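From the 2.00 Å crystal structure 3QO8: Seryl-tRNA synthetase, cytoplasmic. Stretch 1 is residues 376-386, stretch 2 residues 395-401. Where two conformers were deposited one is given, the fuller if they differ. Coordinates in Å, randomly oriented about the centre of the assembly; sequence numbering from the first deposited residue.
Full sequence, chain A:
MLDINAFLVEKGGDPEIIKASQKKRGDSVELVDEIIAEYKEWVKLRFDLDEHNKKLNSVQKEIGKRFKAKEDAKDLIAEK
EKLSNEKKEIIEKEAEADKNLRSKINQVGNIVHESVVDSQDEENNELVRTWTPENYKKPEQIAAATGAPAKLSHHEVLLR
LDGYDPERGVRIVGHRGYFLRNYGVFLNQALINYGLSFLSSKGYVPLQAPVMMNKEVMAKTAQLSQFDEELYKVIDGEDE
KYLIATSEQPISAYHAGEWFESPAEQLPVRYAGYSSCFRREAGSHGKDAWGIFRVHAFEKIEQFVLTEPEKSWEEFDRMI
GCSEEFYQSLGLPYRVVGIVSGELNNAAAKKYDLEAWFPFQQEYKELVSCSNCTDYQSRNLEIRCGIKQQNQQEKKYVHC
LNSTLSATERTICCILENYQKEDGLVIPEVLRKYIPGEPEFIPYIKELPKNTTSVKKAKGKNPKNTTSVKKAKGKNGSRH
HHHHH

Stretch 1 (376-386) YQSRNLEIRCG
Stretch 2 (395-401) KKYVHCL

How does stretch 2 begin against its partner? Stretch 1 descends from a weakly bonded helix, about Tyr376 to Leu381, through Glu382 (phi/psi 54/60, a Schellman motif) into a short strand at Arg384 and Cys385. Lys395 (chi1 m, then t throughout) points its CA-to-CB bond toward it. Its NZ makes a long salt bridge to Glu382 OE1, 4.0 Å, yet also lies 3.9 Å from Arg384 NH1, a like charge. Water 1 joins Lys395 O (3.0 Å) to Arg379 NH2 (2.9 Å).

What sets the register? Arg384 and Tyr397 form a single beta bridge, CA to CA 4.1 Å. Two backbone hydrogen bonds flank it: Cys385 N gives to Lys396 O at 2.8 Å and 173°, and Val398 N gives to Ile383 O at 3.1 Å and 163°. Pairing Cys385 with Lys396 and Ile383 with Val398 shows the two backbones running antiparallel. Lys396 is extended (-104/130; chi1 t, chi3 p).

How is Tyr397 held? With phi/psi -113/158, chi1 m and chi2 -77°, it covers Arg379, whose CA sits over the ring face, 3.7 Å from the centroid and 5° off the normal. Tyr397 OH donates to Glu382 OE1 at 2.9 Å. Glu382, chi1 and chi2 both m, brings its end inward to reach it.

What closes the contact beyond the bridge? Val398 (-66/165, chi1 m) packs against two apolar neighbours, its CG2 3.5 Å from Ile383 CG2 and its CG1 3.6 Å from Cys385 CB. Ser378, chi1 p, donates from OG to Val398 O at 2.7 Å, tying the helix to the departing chain. His399 turns away; Cys400 (chi1 m) points back, its SG 3.9 Å from Ser378 CB, and Leu401 turns away again, the alternation of an extended strand.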

# COMPACT_ATOMS: atom_id res chain seq x y z
N TYR A 376 -22.49 -11.88 11.94
CA TYR A 376 -22.56 -10.45 12.25
C TYR A 376 -22.21 -9.62 11.01
O TYR A 376 -22.88 -8.64 10.70
CB TYR A 376 -21.58 -10.15 13.38
CG TYR A 376 -21.71 -8.80 14.06
CD1 TYR A 376 -22.63 -8.60 15.08
CD2 TYR A 376 -20.89 -7.73 13.69
CE1 TYR A 376 -22.74 -7.38 15.72
CE2 TYR A 376 -21.00 -6.50 14.32
CZ TYR A 376 -21.93 -6.33 15.34
OH TYR A 376 -22.03 -5.13 15.99
N GLN A 377 -21.15 -10.01 10.31
CA GLN A 377 -20.72 -9.27 9.13
C GLN A 377 -21.52 -9.67 7.90
O GLN A 377 -21.90 -8.82 7.09
CB GLN A 377 -19.22 -9.49 8.88
CG GLN A 377 -18.35 -8.99 10.02
CD GLN A 377 -17.02 -9.72 10.08
OE1 GLN A 377 -16.97 -10.95 10.00
NE2 GLN A 377 -15.93 -8.96 10.19
N SER A 378 -21.79 -10.96 7.76
CA SER A 378 -22.51 -11.46 6.60
C SER A 378 -23.94 -10.94 6.53
O SER A 378 -24.46 -10.75 5.44
CB SER A 378 -22.48 -12.98 6.58
OG SER A 378 -22.95 -13.50 7.80
N ARG A 379 -24.57 -10.70 7.68
CA ARG A 379 -25.89 -10.06 7.68
C ARG A 379 -25.76 -8.67 7.06
O ARG A 379 -26.56 -8.27 6.23
CB ARG A 379 -26.48 -9.97 9.10
CG ARG A 379 -27.84 -9.27 9.16
CD ARG A 379 -28.52 -9.41 10.56
NE ARG A 379 -28.91 -10.79 10.83
CZ ARG A 379 -28.18 -11.65 11.54
NH1 ARG A 379 -27.03 -11.27 12.09
NH2 ARG A 379 -28.61 -12.89 11.72
N ASN A 380 -24.73 -7.93 7.46
CA ASN A 380 -24.55 -6.58 6.95
C ASN A 380 -24.20 -6.57 5.45
O ASN A 380 -24.66 -5.71 4.70
CB ASN A 380 -23.48 -5.84 7.76
CG ASN A 380 -23.66 -4.34 7.71
OD1 ASN A 380 -24.72 -3.84 7.35
ND2 ASN A 380 -22.61 -3.61 8.08
N LEU A 381 -23.42 -7.56 5.03
CA LEU A 381 -22.96 -7.66 3.64
C LEU A 381 -23.91 -8.48 2.77
O LEU A 381 -23.69 -8.64 1.57
CB LEU A 381 -21.56 -8.27 3.63
CG LEU A 381 -20.49 -7.36 4.24
CD1 LEU A 381 -19.26 -8.16 4.71
CD2 LEU A 381 -20.08 -6.27 3.23
N GLU A 382 -24.97 -9.00 3.40
CA GLU A 382 -25.97 -9.82 2.71
C GLU A 382 -25.34 -11.01 1.99
O GLU A 382 -25.46 -11.14 0.77
CB GLU A 382 -26.80 -8.98 1.74
CG GLU A 382 -27.57 -7.84 2.40
CD GLU A 382 -28.75 -8.32 3.24
OE1 GLU A 382 -29.09 -9.52 3.17
OE2 GLU A 382 -29.34 -7.50 3.96
N ILE A 383 -24.67 -11.86 2.75
CA ILE A 383 -24.10 -13.08 2.20
C ILE A 383 -24.92 -14.27 2.67
O ILE A 383 -24.73 -14.78 3.77
CB ILE A 383 -22.62 -13.25 2.59
CG1 ILE A 383 -21.84 -11.98 2.27
CG2 ILE A 383 -22.02 -14.47 1.88
CD1 ILE A 383 -20.37 -12.02 2.73
N ARG A 384 -25.87 -14.68 1.84
CA ARG A 384 -26.88 -15.65 2.27
C ARG A 384 -26.41 -17.09 2.17
O ARG A 384 -25.56 -17.44 1.34
CB ARG A 384 -28.19 -15.46 1.49
CG ARG A 384 -28.80 -14.09 1.69
CD ARG A 384 -30.16 -13.95 1.00
NE ARG A 384 -31.14 -14.88 1.55
CZ ARG A 384 -32.45 -14.81 1.32
NH1 ARG A 384 -32.93 -13.83 0.55
NH2 ARG A 384 -33.27 -15.71 1.85
N CYS A 385 -26.99 -17.93 3.02
CA CYS A 385 -26.66 -19.34 3.08
C CYS A 385 -27.93 -20.18 3.02
O CYS A 385 -28.81 -20.06 3.88
CB CYS A 385 -25.91 -19.64 4.37
SG CYS A 385 -25.34 -21.34 4.49
N GLY A 386 -28.02 -21.04 2.01
CA GLY A 386 -29.10 -22.00 1.89
C GLY A 386 -30.51 -21.43 1.82
O GLY A 386 -30.70 -20.22 1.63
N LYS A 395 -33.93 -14.33 7.13
CA LYS A 395 -32.89 -14.71 6.19
C LYS A 395 -31.78 -15.45 6.92
O LYS A 395 -31.42 -15.10 8.04
CB LYS A 395 -32.31 -13.49 5.48
CG LYS A 395 -33.31 -12.68 4.65
CD LYS A 395 -32.57 -11.70 3.75
CE LYS A 395 -33.53 -10.88 2.88
NZ LYS A 395 -32.80 -10.11 1.82
N LYS A 396 -31.24 -16.50 6.30
CA LYS A 396 -30.11 -17.21 6.89
C LYS A 396 -28.82 -16.82 6.16
O LYS A 396 -28.76 -16.85 4.93
CB LYS A 396 -30.32 -18.72 6.84
CG LYS A 396 -29.18 -19.51 7.47
CD LYS A 396 -29.49 -21.00 7.57
CE LYS A 396 -29.19 -21.72 6.27
NZ LYS A 396 -29.34 -23.20 6.40
N TYR A 397 -27.81 -16.44 6.93
CA TYR A 397 -26.54 -16.00 6.38
C TYR A 397 -25.42 -17.00 6.71
O TYR A 397 -25.54 -17.79 7.65
CB TYR A 397 -26.18 -14.62 6.94
CG TYR A 397 -27.21 -13.57 6.63
CD1 TYR A 397 -27.28 -13.00 5.36
CD2 TYR A 397 -28.14 -13.15 7.59
CE1 TYR A 397 -28.22 -12.05 5.05
CE2 TYR A 397 -29.10 -12.18 7.28
CZ TYR A 397 -29.12 -11.64 6.01
OH TYR A 397 -30.04 -10.67 5.65
N VAL A 398 -24.35 -16.96 5.92
CA VAL A 398 -23.17 -17.76 6.21
C VAL A 398 -22.54 -17.25 7.49
O VAL A 398 -22.85 -16.15 7.97
CB VAL A 398 -22.11 -17.62 5.09
CG1 VAL A 398 -22.65 -18.15 3.77
CG2 VAL A 398 -21.69 -16.16 4.94
N HIS A 399 -21.64 -18.03 8.07
CA HIS A 399 -20.82 -17.51 9.14
C HIS A 399 -19.47 -17.16 8.54
O HIS A 399 -18.99 -17.85 7.64
CB HIS A 399 -20.65 -18.53 10.26
CG HIS A 399 -21.83 -18.61 11.18
ND1 HIS A 399 -21.81 -19.34 12.35
CD2 HIS A 399 -23.06 -18.06 11.10
CE1 HIS A 399 -22.99 -19.23 12.95
NE2 HIS A 399 -23.76 -18.46 12.21
N CYS A 400 -18.87 -16.07 9.04
CA CYS A 400 -17.53 -15.66 8.65
C CYS A 400 -16.57 -15.81 9.82
O CYS A 400 -16.88 -15.44 10.95
CB CYS A 400 -17.51 -14.22 8.17
SG CYS A 400 -18.73 -13.95 6.84
N LEU A 401 -15.40 -16.34 9.51
CA LEU A 401 -14.32 -16.46 10.48
C LEU A 401 -13.08 -15.89 9.84
O LEU A 401 -12.92 -15.93 8.62
CB LEU A 401 -14.08 -17.93 10.81
CG LEU A 401 -15.26 -18.73 11.36
CD1 LEU A 401 -15.90 -19.56 10.25
CD2 LEU A 401 -14.76 -19.64 12.49
O HOH W 1 -31.10 -13.03 10.16
O HOH W 2 -30.71 -17.60 2.97